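Local coordinates for protein geranylgeranyl pyrophosphate synthetase (Pyrococcus horikoshii, PDB 1WY0) that probably catalyses the successive condensation of isopentenyl diphosphate with allylic diphosphates to give geranylgeranyl diphosphate, a twenty-carbon isoprenoid precursor, at residues E256-R261 with K295-I300; A248-N253 with Q260-I265; P132-R137 with G193-E198; L139-K144 with S185-G190; P27-D30 with L34-A37. All coordinates share one frame; numbering follows the deposited sequence.

Interaction 1: residues E256-R261 with K295-I300; sequences EKDKQR and KKYGSI
D258 reaches from helix 256-264 to K296 and Y297, where helix 283-296 ends. Its CB lies 3.9 Å from Y297 OH. With CG anti to the carbonyl carbon (chi1 -63°), the carboxylate comes out between the two partners, and OD2 takes both bonds. K296 NZ forms a salt bridge with D258 OD2 at 2.7 Å, arriving on the syn side and 23° out of the carboxylate plane, while OD1 stays farther off, 3.4 Å from K296 NZ. Y297 OH donates to the same oxygen; the modelled 2.4 Å between Y297 OH and D258 OD2 is very short and so doubtful. D258 OD2 sits at the hydroxyl edge of the Y297 ring, and the extended K296 chain starts with CG above a ring face. The hydroxyl also accepts from D255 N, just before helix 256-264. A leucine in place of D258 would probably leave the K296 ammonium without its counter-charge and the Y297 hydroxyl without its acceptor. The lysine and tyrosine come from a Schellman motif with G298 as the C-prime residue (G298 N to K295 O, 2.9 Å), so the contact ties a helix C-terminus to a neighbouring helix in an all-helical fold.

Interaction 2: residues A248-N253 with Q260-I265; sequences AHFFEN and QRFLKI
F250, F251 and F262 gather their rings into an aromatic cluster. F250 CE1 lies over one face of F262, 3.5 Å from F262 CD2, with the ring centroids 4.5 Å apart and the planes at 46°. F251 crosses F262 at about a right angle, its CE1 and CZ against F262 CD2 and CE2 (F251 CE1 to F262 CD2, 3.6 Å). F251 CE1 also lies in plane at the edge of the F250 ring, so all three rings touch. With CG anti to the backbone N (chi1 -177°), F262 reaches across toward helix 245-253, and its CB rests against F250 CE1 and CZ. L263 CD2 adds a methyl 3.7 Å from F251 CZ. An alanine in place of F262 would probably open a gap between the two helices and leave the F250 and F251 rings freer to turn. The two segments run at 145° to each other with axes 11.5 Å apart, a spacing that the rings fill. Beyond the cluster, helix 283-296 supplies L293 and L294 against F262 and L294 against F250, and F262 stacks on F266. On the loop side, S163 and T164 touch L263 and F251, wedging the helical hairpin between a third helix and a loop.

Interaction 3: residues P132-R137 with G193-E198; sequences PEKKAR and GTDNEE
R137 and E197 form the broader of two salt bridges that join the start of helix 132-159 to the turn entering helix 197-224. The arginine chain is extended from CG to NE, and the carboxylate comes from the opposite direction, its plane 30° from that of the guanidinium. R137 NH2 gives the better bond, to E197 OE1 at 3.0 Å; E197 OE1 accepts through its syn lone pair and sits 21° out of the guanidinium plane. E197 OE2 is reached by weaker bonds from both terminal nitrogens, at 3.1 Å from R137 NH1 and 3.2 Å from R137 NH2. E197 bends at chi2, which brings its carboxylate back toward the arginine. One helical turn earlier, K134 NZ makes a weak salt-bridge bond to D195 OD1 at 3.0 Å. The stronger partner of K134 NZ is I191 O, at the C-terminal end of helix 167-193; D195 is a secondary one. The T194 carbonyl lies close by as well, T194 O being 3.3 Å from K134 NZ.

In the second shell, N196 caps the start of helix 197-224: its OD1 accepts from E198 N at 2.7 Å and also from Y199 N. The R137 side chain touches I200, and T194 packs on Y199 and I200 of that helix. P132 lies next to P132 of the second subunit. The arrangement is that of a surface salt-bridge pair, with partners i and i+3 on one helix holding the turn that leads into the N-capped helix 197-224 of the polyprenyl synthetase bundle.

Interaction 4: residues L139-K144 with S185-G190; sequences LEVIVK and SAKVGG
V141, K187 and V188 carry an antiparallel helix-to-helix packing between the first half of helix 132-159 and the later part of helix 167-193. The two segments run at 176° to each other with axes 10.0 Å apart, and the CA atoms of V141 and V188 come within 7.1 Å. V141 uses its two methyls for different partners. With chi1 at 159°, CG1 is anti to the backbone N and meets V188 CG2 at 3.6 Å; V141 CG2 leans on the lysine, 3.8 Å from K187 CD. The side chains cross at a slant, so V141 sits across two consecutive residues of the other helix. K187 offers its methylene chain rather than its charge: the extended start of the chain lays CD against the valine, and bends at chi3 and chi4 then turn CE and NZ. I142 adds a looser touch, its CG1 4.3 Å from V188 CG2, and its own packing continues onto V125 and I78. K187 rests also on I200 and S204 of helix 197-224, so its chain lies among three helices. L139 and V143, on the same helix as V141, pack on A126 and E123 of the second subunit, which places the helix at the dimer interface.

No hydrogen bond or salt bridge crosses between the two segments. Cohesion comes from dispersion and the burial of methyl and methylene groups, so between these segments the fit of apolar surfaces rather than charge probably governs the contact.

Interaction 5: residues P27-D30 with L34-A37; sequences PEKD and LYEA
K29 folds over Y35, covering one face of the tyrosine ring with its methylenes. Its CG stands 3.8 Å from the centroid of the Y35 ring, only 6° off the ring normal, a CH-pi contact over the centre. The chain leaves from the crowded position between the backbone N and the carbonyl carbon (chi1 58°), then bends at chi2 and chi3, carrying CD and CE on toward the phenol end. K29 NZ ends in a weak hydrogen bond to Y35 OH at 3.4 Å. Backbone oxygens close in near the root of the ring: P27 O is 3.2 Å from Y35 CD1, and K29 O is 3.4 Å from Y35 CD2. The proline ring lies alongside, with P27 CD 4.1 Å from Y35 CE1.

The hydroxyl has its stronger partner across the dimer, where Y35 OH bonds to E151 OE2 of the second subunit, while L116 and K120 of helix 107-126 touch the tyrosine as well. Here the tyrosine is buried and closely packed.

The other side is looser and more open to solvent, with E28 and D30 exposed. The carboxylates of E28 and E36 approach to 4.6 Å between their OE2 atoms, a like-charge pair probably eased by R39, which forms a salt bridge with E36 and a long, weak ion pair with E28. D30 starts away from residues 34-37, and its carboxylate pairs with R32 at the start of the same helix.

E28 is the centre of an inverse gamma turn, closed by a weak bond from K29 N to P27 O at 3.0 Å. The arrangement is a tight helix-to-helix connection folded back on an aromatic of the following helix, here set at the subunit interface.

Overall arrangement
From the N terminus, interaction 5 comes first and is the most local: it folds the connection after helix 3-25 onto helix 32-40, at the dimer interface. Interaction 3 then closes a long loop of mostly helical chain between helices 132-159 and 197-224. Interaction 4 lies within that loop, joining helix 132-159 to helix 167-193, with its centre about 10 Å from that of interaction 3; it too touches the second subunit. On the opposite side of the chain's centre, interactions 2 and 1 share helix 256-264. Interaction 2 pairs it with helix 245-253, and interaction 1 with the junction of helices 283-296 and 299-315; S299 probably hydrogen-bonds H249 between them.

Interaction 1: residues E256-R261 with K295-I300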
# COMPACT_ATOMS: atom_id res chain seq x y z
N GLU A 256 -29.40 22.91 -21.32
CA GLU A 256 -29.23 23.54 -20.02
C GLU A 256 -30.34 23.30 -19.01
O GLU A 256 -30.08 23.03 -17.84
CB GLU A 256 -29.03 25.05 -20.20
CG GLU A 256 -27.60 25.41 -20.50
CD GLU A 256 -26.67 24.93 -19.41
OE1 GLU A 256 -26.92 25.27 -18.23
OE2 GLU A 256 -25.70 24.21 -19.72
N LYS A 257 -31.58 23.39 -19.47
CA LYS A 257 -32.72 23.21 -18.61
C LYS A 257 -32.66 21.83 -17.92
O LYS A 257 -32.82 21.67 -16.72
CB LYS A 257 -33.92 23.33 -19.53
CG LYS A 257 -35.22 23.54 -18.79
CD LYS A 257 -36.45 23.19 -19.62
CE LYS A 257 -37.31 22.13 -18.92
NZ LYS A 257 -38.20 21.48 -19.88
N ASP A 258 -32.42 20.81 -18.74
CA ASP A 258 -32.37 19.45 -18.23
C ASP A 258 -31.17 19.21 -17.32
O ASP A 258 -31.33 18.63 -16.24
CB ASP A 258 -32.41 18.46 -19.39
CG ASP A 258 -33.72 18.54 -20.17
OD1 ASP A 258 -34.74 18.92 -19.57
OD2 ASP A 258 -33.74 18.23 -21.38
N LYS A 259 -29.99 19.68 -17.72
CA LYS A 259 -28.74 19.63 -16.96
C LYS A 259 -28.94 20.11 -15.52
O LYS A 259 -28.50 19.49 -14.56
CB LYS A 259 -27.72 20.51 -17.67
CG LYS A 259 -26.92 19.74 -18.73
CD LYS A 259 -25.48 20.23 -18.84
CE LYS A 259 -25.07 20.54 -20.28
NZ LYS A 259 -25.20 21.97 -20.54
N GLN A 260 -29.54 21.30 -15.44
CA GLN A 260 -29.73 21.98 -14.16
C GLN A 260 -30.75 21.28 -13.27
O GLN A 260 -30.60 21.23 -12.06
CB GLN A 260 -30.19 23.43 -14.39
CG GLN A 260 -29.24 24.25 -15.25
CD GLN A 260 -27.82 24.23 -14.72
OE1 GLN A 260 -27.57 24.64 -13.58
NE2 GLN A 260 -26.89 23.75 -15.54
N ARG A 261 -31.80 20.74 -13.87
CA ARG A 261 -32.76 20.01 -13.06
C ARG A 261 -32.17 18.68 -12.57
O ARG A 261 -32.33 18.25 -11.43
CB ARG A 261 -34.00 19.75 -13.92
CG ARG A 261 -35.10 19.00 -13.19
CD ARG A 261 -35.36 19.57 -11.79
NE ARG A 261 -36.51 18.90 -11.17
CZ ARG A 261 -36.69 19.06 -9.85
NH1 ARG A 261 -35.84 19.80 -9.16
NH2 ARG A 261 -37.70 18.44 -9.24
N LYS A 295 -32.81 8.88 -20.15
CA LYS A 295 -33.37 8.13 -21.27
C LYS A 295 -33.70 9.06 -22.44
O LYS A 295 -33.61 8.72 -23.61
CB LYS A 295 -34.65 7.45 -20.80
CG LYS A 295 -34.40 6.21 -19.95
CD LYS A 295 -35.71 5.59 -19.48
CE LYS A 295 -35.51 4.31 -18.66
NZ LYS A 295 -36.81 3.72 -18.34
N LYS A 296 -34.15 10.27 -22.07
CA LYS A 296 -34.48 11.28 -23.06
C LYS A 296 -33.36 11.44 -24.10
O LYS A 296 -33.59 11.68 -25.27
CB LYS A 296 -34.68 12.60 -22.32
CG LYS A 296 -35.13 13.75 -23.23
CD LYS A 296 -35.58 14.97 -22.40
CE LYS A 296 -35.81 16.23 -23.24
NZ LYS A 296 -36.07 17.37 -22.35
N TYR A 297 -32.10 11.31 -23.61
CA TYR A 297 -30.96 11.52 -24.50
C TYR A 297 -30.24 10.22 -24.87
O TYR A 297 -29.12 10.22 -25.37
CB TYR A 297 -29.97 12.47 -23.81
CG TYR A 297 -30.58 13.82 -23.65
CD1 TYR A 297 -30.51 14.75 -24.68
CD2 TYR A 297 -31.19 14.17 -22.44
CE1 TYR A 297 -31.05 16.02 -24.52
CE2 TYR A 297 -31.72 15.44 -22.27
CZ TYR A 297 -31.65 16.36 -23.31
OH TYR A 297 -32.20 17.62 -23.15
N GLY A 298 -30.89 9.07 -24.57
CA GLY A 298 -30.31 7.79 -24.99
C GLY A 298 -29.06 7.42 -24.19
O GLY A 298 -28.35 6.47 -24.48
N SER A 299 -28.79 8.17 -23.13
CA SER A 299 -27.60 7.94 -22.31
C SER A 299 -27.45 6.50 -21.80
O SER A 299 -26.37 5.93 -21.88
CB SER A 299 -27.58 8.92 -21.14
OG SER A 299 -27.43 10.25 -21.61
N ILE A 300 -28.51 5.91 -21.26
CA ILE A 300 -28.39 4.55 -20.77
C ILE A 300 -28.06 3.60 -21.93
O ILE A 300 -27.07 2.87 -21.89
CB ILE A 300 -29.67 4.06 -20.06
CG1 ILE A 300 -29.99 4.98 -18.87
CG2 ILE A 300 -29.46 2.65 -19.56
CD1 ILE A 300 -31.20 4.55 -18.05
O HOH W 1 -36.22 20.78 -22.46

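Interaction 2: residues A248-N253 with Q260-I265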
# COMPACT_ATOMS: atom_id res chain seq x y z
N ALA A 248 -21.97 10.82 -17.88
CA ALA A 248 -21.08 11.62 -18.72
C ALA A 248 -21.75 11.89 -20.07
O ALA A 248 -21.69 13.01 -20.59
CB ALA A 248 -19.75 10.91 -18.92
N HIS A 249 -22.38 10.87 -20.64
CA HIS A 249 -23.05 11.04 -21.92
C HIS A 249 -24.18 12.05 -21.77
O HIS A 249 -24.39 12.89 -22.64
CB HIS A 249 -23.64 9.72 -22.41
CG HIS A 249 -24.43 9.85 -23.67
ND1 HIS A 249 -25.77 10.18 -23.69
CD2 HIS A 249 -24.09 9.64 -24.97
CE1 HIS A 249 -26.22 10.17 -24.93
NE2 HIS A 249 -25.21 9.85 -25.73
N PHE A 250 -24.91 11.97 -20.67
CA PHE A 250 -26.03 12.89 -20.46
C PHE A 250 -25.58 14.35 -20.36
O PHE A 250 -26.15 15.26 -20.96
CB PHE A 250 -26.76 12.49 -19.18
CG PHE A 250 -27.69 13.59 -18.77
CD1 PHE A 250 -27.31 14.49 -17.78
CD2 PHE A 250 -28.95 13.69 -19.35
CE1 PHE A 250 -28.18 15.49 -17.37
CE2 PHE A 250 -29.82 14.69 -18.94
CZ PHE A 250 -29.44 15.60 -17.95
N PHE A 251 -24.53 14.58 -19.54
CA PHE A 251 -24.01 15.94 -19.40
C PHE A 251 -23.47 16.48 -20.74
O PHE A 251 -23.48 17.67 -21.01
CB PHE A 251 -22.88 15.93 -18.36
CG PHE A 251 -23.47 15.92 -16.98
CD1 PHE A 251 -24.69 16.55 -16.74
CD2 PHE A 251 -22.78 15.31 -15.94
CE1 PHE A 251 -25.22 16.55 -15.46
CE2 PHE A 251 -23.32 15.32 -14.66
CZ PHE A 251 -24.54 15.94 -14.41
N GLU A 252 -22.96 15.55 -21.57
CA GLU A 252 -22.43 15.99 -22.86
C GLU A 252 -23.55 16.36 -23.86
O GLU A 252 -23.37 17.16 -24.77
CB GLU A 252 -21.56 14.88 -23.45
CG GLU A 252 -20.41 15.46 -24.29
CD GLU A 252 -19.24 14.50 -24.31
OE1 GLU A 252 -18.60 14.34 -23.29
OE2 GLU A 252 -18.96 13.96 -25.39
N ASN A 253 -24.73 15.75 -23.67
CA ASN A 253 -25.74 15.90 -24.71
C ASN A 253 -26.97 16.72 -24.29
O ASN A 253 -27.76 17.18 -25.12
CB ASN A 253 -26.16 14.50 -25.15
CG ASN A 253 -25.21 14.00 -26.21
OD1 ASN A 253 -25.27 14.38 -27.38
ND2 ASN A 253 -24.38 13.02 -25.80
N GLN A 260 -29.54 21.30 -15.44
CA GLN A 260 -29.73 21.98 -14.16
C GLN A 260 -30.75 21.28 -13.27
O GLN A 260 -30.60 21.23 -12.06
CB GLN A 260 -30.19 23.43 -14.39
CG GLN A 260 -29.24 24.25 -15.25
CD GLN A 260 -27.82 24.23 -14.72
OE1 GLN A 260 -27.57 24.64 -13.58
NE2 GLN A 260 -26.89 23.75 -15.54
N ARG A 261 -31.80 20.74 -13.87
CA ARG A 261 -32.76 20.01 -13.06
C ARG A 261 -32.17 18.68 -12.57
O ARG A 261 -32.33 18.25 -11.43
CB ARG A 261 -34.00 19.75 -13.92
CG ARG A 261 -35.10 19.00 -13.19
CD ARG A 261 -35.36 19.57 -11.79
NE ARG A 261 -36.51 18.90 -11.17
CZ ARG A 261 -36.69 19.06 -9.85
NH1 ARG A 261 -35.84 19.80 -9.16
NH2 ARG A 261 -37.70 18.44 -9.24
N PHE A 262 -31.47 18.01 -13.50
CA PHE A 262 -30.80 16.76 -13.15
C PHE A 262 -29.83 16.96 -11.98
O PHE A 262 -29.66 16.10 -11.11
CB PHE A 262 -30.04 16.30 -14.38
CG PHE A 262 -29.38 14.98 -14.10
CD1 PHE A 262 -30.15 13.82 -14.11
CD2 PHE A 262 -28.01 14.91 -13.92
CE1 PHE A 262 -29.53 12.59 -13.95
CE2 PHE A 262 -27.40 13.67 -13.75
CZ PHE A 262 -28.16 12.51 -13.77
N LEU A 263 -29.15 18.12 -11.99
CA LEU A 263 -28.15 18.38 -10.96
C LEU A 263 -28.78 18.63 -9.59
O LEU A 263 -28.19 18.36 -8.54
CB LEU A 263 -27.31 19.58 -11.39
CG LEU A 263 -26.06 19.16 -12.17
CD1 LEU A 263 -25.12 20.34 -12.44
CD2 LEU A 263 -25.23 18.11 -11.45
N LYS A 264 -29.99 19.21 -9.59
CA LYS A 264 -30.68 19.37 -8.33
C LYS A 264 -30.92 18.01 -7.66
O LYS A 264 -30.68 17.80 -6.48
CB LYS A 264 -32.01 20.07 -8.58
CG LYS A 264 -31.88 21.60 -8.59
CD LYS A 264 -33.21 22.30 -8.35
CE LYS A 264 -33.80 22.87 -9.65
NZ LYS A 264 -35.25 22.95 -9.52
N ILE A 265 -31.43 17.06 -8.48
CA ILE A 265 -31.81 15.76 -7.94
C ILE A 265 -30.73 14.69 -8.16
O ILE A 265 -31.02 13.51 -8.26
CB ILE A 265 -33.11 15.32 -8.61
CG1 ILE A 265 -32.92 15.28 -10.13
CG2 ILE A 265 -34.23 16.33 -8.31
CD1 ILE A 265 -34.21 14.91 -10.87

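Interaction 3: residues P132-R137 with G193-E198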
# COMPACT_ATOMS: atom_id res chain seq x y z
N PRO A 132 13.63 -16.35 -14.37
CA PRO A 132 13.96 -14.98 -13.95
C PRO A 132 13.40 -13.93 -14.91
O PRO A 132 12.85 -12.92 -14.47
CB PRO A 132 15.49 -14.99 -13.93
CG PRO A 132 15.79 -16.38 -13.48
CD PRO A 132 14.83 -17.21 -14.31
N GLU A 133 13.55 -14.17 -16.20
CA GLU A 133 13.07 -13.21 -17.19
C GLU A 133 11.54 -13.07 -17.12
O GLU A 133 10.98 -11.99 -17.20
CB GLU A 133 13.48 -13.70 -18.59
CG GLU A 133 14.85 -13.19 -19.05
CD GLU A 133 15.29 -12.00 -18.23
OE1 GLU A 133 15.48 -10.94 -18.79
OE2 GLU A 133 15.52 -12.18 -17.03
N LYS A 134 10.86 -14.23 -17.01
CA LYS A 134 9.40 -14.17 -16.87
C LYS A 134 9.00 -13.41 -15.60
O LYS A 134 8.22 -12.46 -15.62
CB LYS A 134 8.85 -15.60 -16.82
CG LYS A 134 9.03 -16.34 -18.15
CD LYS A 134 8.45 -15.59 -19.35
CE LYS A 134 8.53 -16.40 -20.65
NZ LYS A 134 7.49 -15.94 -21.57
N LYS A 135 9.55 -13.89 -14.47
CA LYS A 135 9.29 -13.25 -13.18
C LYS A 135 9.44 -11.73 -13.26
O LYS A 135 8.59 -10.96 -12.84
CB LYS A 135 10.31 -13.81 -12.18
CG LYS A 135 9.85 -13.66 -10.72
CD LYS A 135 10.21 -14.88 -9.88
CE LYS A 135 10.01 -14.63 -8.38
NZ LYS A 135 10.53 -15.77 -7.62
N ALA A 136 10.61 -11.30 -13.77
CA ALA A 136 10.88 -9.87 -13.85
C ALA A 136 9.83 -9.14 -14.69
O ALA A 136 9.47 -8.00 -14.44
CB ALA A 136 12.27 -9.68 -14.46
N ARG A 137 9.34 -9.83 -15.74
CA ARG A 137 8.35 -9.21 -16.62
C ARG A 137 6.94 -9.25 -16.02
O ARG A 137 6.07 -8.48 -16.38
CB ARG A 137 8.37 -9.95 -17.96
CG ARG A 137 7.57 -9.21 -19.03
CD ARG A 137 7.41 -10.03 -20.32
NE ARG A 137 6.56 -9.30 -21.27
CZ ARG A 137 6.24 -9.87 -22.44
NH1 ARG A 137 6.68 -11.09 -22.74
NH2 ARG A 137 5.47 -9.21 -23.30
N GLY A 193 2.95 -18.47 -19.90
CA GLY A 193 2.87 -19.71 -20.67
C GLY A 193 3.22 -19.54 -22.16
O GLY A 193 3.13 -20.48 -22.94
N THR A 194 3.60 -18.31 -22.55
CA THR A 194 3.85 -18.12 -23.98
C THR A 194 4.81 -16.95 -24.25
O THR A 194 4.82 -15.95 -23.56
CB THR A 194 2.52 -17.86 -24.68
OG1 THR A 194 2.69 -18.02 -26.09
CG2 THR A 194 2.06 -16.42 -24.40
N ASP A 195 5.65 -17.14 -25.29
CA ASP A 195 6.54 -16.06 -25.71
C ASP A 195 6.08 -15.44 -27.03
O ASP A 195 6.85 -14.89 -27.80
CB ASP A 195 7.95 -16.64 -25.87
CG ASP A 195 8.63 -16.70 -24.51
OD1 ASP A 195 9.08 -15.65 -24.04
OD2 ASP A 195 8.71 -17.79 -23.94
N ASN A 196 4.77 -15.60 -27.30
CA ASN A 196 4.21 -15.04 -28.53
C ASN A 196 3.59 -13.66 -28.28
O ASN A 196 2.50 -13.51 -27.75
CB ASN A 196 3.14 -16.00 -29.04
CG ASN A 196 2.59 -15.50 -30.35
OD1 ASN A 196 2.54 -14.31 -30.62
ND2 ASN A 196 2.17 -16.46 -31.19
N GLU A 197 4.37 -12.62 -28.65
CA GLU A 197 3.95 -11.26 -28.36
C GLU A 197 2.60 -10.91 -28.99
O GLU A 197 1.97 -9.90 -28.68
CB GLU A 197 5.02 -10.30 -28.88
CG GLU A 197 6.32 -10.41 -28.08
CD GLU A 197 6.04 -10.14 -26.62
OE1 GLU A 197 5.27 -9.23 -26.33
OE2 GLU A 197 6.59 -10.84 -25.78
N GLU A 198 2.17 -11.75 -29.95
CA GLU A 198 0.90 -11.47 -30.60
C GLU A 198 -0.27 -11.96 -29.74
O GLU A 198 -1.34 -11.36 -29.68
CB GLU A 198 0.88 -12.19 -31.95
CG GLU A 198 0.20 -11.35 -33.04
CD GLU A 198 0.67 -9.92 -32.94
OE1 GLU A 198 0.29 -9.24 -31.99
OE2 GLU A 198 1.39 -9.48 -33.84

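Interaction 4: residues L139-K144 with S185-G190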
# COMPACT_ATOMS: atom_id res chain seq x y z
N LEU A 139 6.43 -9.05 -12.56
CA LEU A 139 6.49 -8.05 -11.50
C LEU A 139 6.25 -6.67 -12.09
O LEU A 139 5.55 -5.86 -11.49
CB LEU A 139 7.87 -8.07 -10.83
CG LEU A 139 8.19 -6.95 -9.84
CD1 LEU A 139 7.30 -7.06 -8.62
CD2 LEU A 139 9.64 -7.04 -9.43
N GLU A 140 6.81 -6.41 -13.27
CA GLU A 140 6.67 -5.12 -13.92
C GLU A 140 5.29 -4.83 -14.50
O GLU A 140 4.91 -3.67 -14.67
CB GLU A 140 7.75 -4.96 -15.00
CG GLU A 140 7.50 -3.80 -15.94
CD GLU A 140 8.73 -3.42 -16.76
OE1 GLU A 140 9.55 -4.32 -17.06
OE2 GLU A 140 8.87 -2.23 -17.11
N VAL A 141 4.54 -5.88 -14.83
CA VAL A 141 3.20 -5.71 -15.36
C VAL A 141 2.28 -5.37 -14.18
O VAL A 141 1.41 -4.51 -14.27
CB VAL A 141 2.67 -7.00 -16.01
CG1 VAL A 141 1.15 -6.96 -16.08
CG2 VAL A 141 3.25 -7.17 -17.41
N ILE A 142 2.50 -6.06 -13.08
CA ILE A 142 1.70 -5.87 -11.89
C ILE A 142 1.97 -4.50 -11.28
O ILE A 142 1.06 -3.85 -10.80
CB ILE A 142 1.99 -7.00 -10.88
CG1 ILE A 142 1.41 -8.32 -11.43
CG2 ILE A 142 1.39 -6.66 -9.52
CD1 ILE A 142 1.66 -9.56 -10.54
N VAL A 143 3.22 -4.05 -11.33
CA VAL A 143 3.56 -2.76 -10.79
C VAL A 143 2.92 -1.64 -11.61
O VAL A 143 2.34 -0.71 -11.05
CB VAL A 143 5.09 -2.57 -10.75
CG1 VAL A 143 5.44 -1.10 -10.81
CG2 VAL A 143 5.63 -3.20 -9.47
N LYS A 144 3.00 -1.71 -12.93
CA LYS A 144 2.40 -0.66 -13.74
C LYS A 144 0.88 -0.63 -13.60
O LYS A 144 0.28 0.44 -13.68
CB LYS A 144 2.77 -0.82 -15.21
CG LYS A 144 1.82 -0.08 -16.16
CD LYS A 144 2.15 1.42 -16.30
CE LYS A 144 1.61 2.28 -15.14
NZ LYS A 144 2.69 3.16 -14.59
N SER A 185 -4.31 -9.17 -15.54
CA SER A 185 -4.68 -10.54 -15.26
C SER A 185 -4.45 -11.41 -16.50
O SER A 185 -3.77 -12.44 -16.43
CB SER A 185 -6.15 -10.63 -14.85
OG SER A 185 -6.42 -9.85 -13.70
N ALA A 186 -5.01 -10.99 -17.62
CA ALA A 186 -4.83 -11.74 -18.87
C ALA A 186 -3.38 -11.70 -19.35
O ALA A 186 -2.79 -12.70 -19.74
CB ALA A 186 -5.75 -11.13 -19.93
N LYS A 187 -2.82 -10.47 -19.36
CA LYS A 187 -1.46 -10.30 -19.86
C LYS A 187 -0.45 -11.15 -19.08
O LYS A 187 0.51 -11.67 -19.62
CB LYS A 187 -1.11 -8.82 -19.76
CG LYS A 187 0.36 -8.56 -20.10
CD LYS A 187 0.68 -7.07 -20.18
CE LYS A 187 1.55 -6.71 -21.39
NZ LYS A 187 0.90 -5.65 -22.16
N VAL A 188 -0.67 -11.23 -17.76
CA VAL A 188 0.25 -12.02 -16.94
C VAL A 188 0.04 -13.52 -17.14
O VAL A 188 0.94 -14.33 -16.97
CB VAL A 188 0.02 -11.66 -15.47
CG1 VAL A 188 0.51 -12.80 -14.58
CG2 VAL A 188 0.77 -10.40 -15.12
N GLY A 189 -1.19 -13.88 -17.51
CA GLY A 189 -1.49 -15.27 -17.76
C GLY A 189 -0.66 -15.69 -18.96
O GLY A 189 0.10 -16.66 -18.89
N GLY A 190 -0.81 -14.96 -20.06
CA GLY A 190 -0.06 -15.27 -21.26
C GLY A 190 1.43 -15.42 -20.99
O GLY A 190 1.99 -16.51 -21.17

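Interaction 5: residues P27-D30 with L34-A37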
# COMPACT_ATOMS: atom_id res chain seq x y z
N PRO A 27 -2.89 -15.94 7.05
CA PRO A 27 -3.45 -16.85 8.04
C PRO A 27 -3.82 -16.10 9.33
O PRO A 27 -3.57 -14.92 9.50
CB PRO A 27 -2.40 -17.91 8.34
CG PRO A 27 -1.08 -17.15 8.22
CD PRO A 27 -1.44 -16.02 7.15
N GLU A 28 -4.47 -16.84 10.25
CA GLU A 28 -4.85 -16.24 11.52
C GLU A 28 -3.67 -16.22 12.50
O GLU A 28 -3.49 -17.10 13.34
CB GLU A 28 -6.00 -17.05 12.11
CG GLU A 28 -6.98 -17.54 11.04
CD GLU A 28 -7.97 -18.50 11.67
OE1 GLU A 28 -7.63 -19.67 11.82
OE2 GLU A 28 -9.08 -18.08 11.99
N LYS A 29 -2.82 -15.19 12.35
CA LYS A 29 -1.64 -15.09 13.20
C LYS A 29 -1.46 -13.67 13.76
O LYS A 29 -2.19 -12.74 13.43
CB LYS A 29 -0.42 -15.47 12.37
CG LYS A 29 -0.26 -14.58 11.13
CD LYS A 29 1.21 -14.29 10.82
CE LYS A 29 1.62 -14.79 9.43
NZ LYS A 29 2.88 -14.16 9.04
N ASP A 30 -0.48 -13.54 14.67
CA ASP A 30 -0.25 -12.24 15.30
C ASP A 30 0.35 -11.24 14.31
O ASP A 30 1.29 -11.52 13.57
CB ASP A 30 0.71 -12.45 16.48
CG ASP A 30 -0.10 -12.50 17.77
OD1 ASP A 30 -0.67 -13.55 18.04
OD2 ASP A 30 -0.13 -11.50 18.48
N LEU A 34 -5.28 -7.48 12.87
CA LEU A 34 -4.81 -7.06 11.56
C LEU A 34 -5.08 -8.13 10.51
O LEU A 34 -5.45 -7.84 9.38
CB LEU A 34 -3.30 -6.80 11.66
CG LEU A 34 -2.66 -6.59 10.29
CD1 LEU A 34 -3.08 -5.28 9.64
CD2 LEU A 34 -1.13 -6.56 10.36
N TYR A 35 -4.85 -9.40 10.90
CA TYR A 35 -4.94 -10.46 9.89
C TYR A 35 -6.38 -10.89 9.62
O TYR A 35 -6.72 -11.42 8.57
CB TYR A 35 -4.12 -11.65 10.38
CG TYR A 35 -2.73 -11.57 9.85
CD1 TYR A 35 -2.43 -12.12 8.61
CD2 TYR A 35 -1.73 -10.93 10.59
CE1 TYR A 35 -1.14 -12.02 8.10
CE2 TYR A 35 -0.44 -10.85 10.09
CZ TYR A 35 -0.14 -11.40 8.85
OH TYR A 35 1.14 -11.31 8.34
N GLU A 36 -7.27 -10.66 10.61
CA GLU A 36 -8.68 -10.93 10.36
C GLU A 36 -9.32 -9.79 9.57
O GLU A 36 -10.21 -9.98 8.75
CB GLU A 36 -9.39 -11.09 11.71
CG GLU A 36 -10.00 -12.48 11.88
CD GLU A 36 -10.59 -12.93 10.56
OE1 GLU A 36 -11.28 -12.14 9.93
OE2 GLU A 36 -10.37 -14.07 10.18
N ALA A 37 -8.85 -8.57 9.88
CA ALA A 37 -9.29 -7.42 9.10
C ALA A 37 -8.90 -7.57 7.63
O ALA A 37 -9.69 -7.36 6.72
CB ALA A 37 -8.63 -6.17 9.69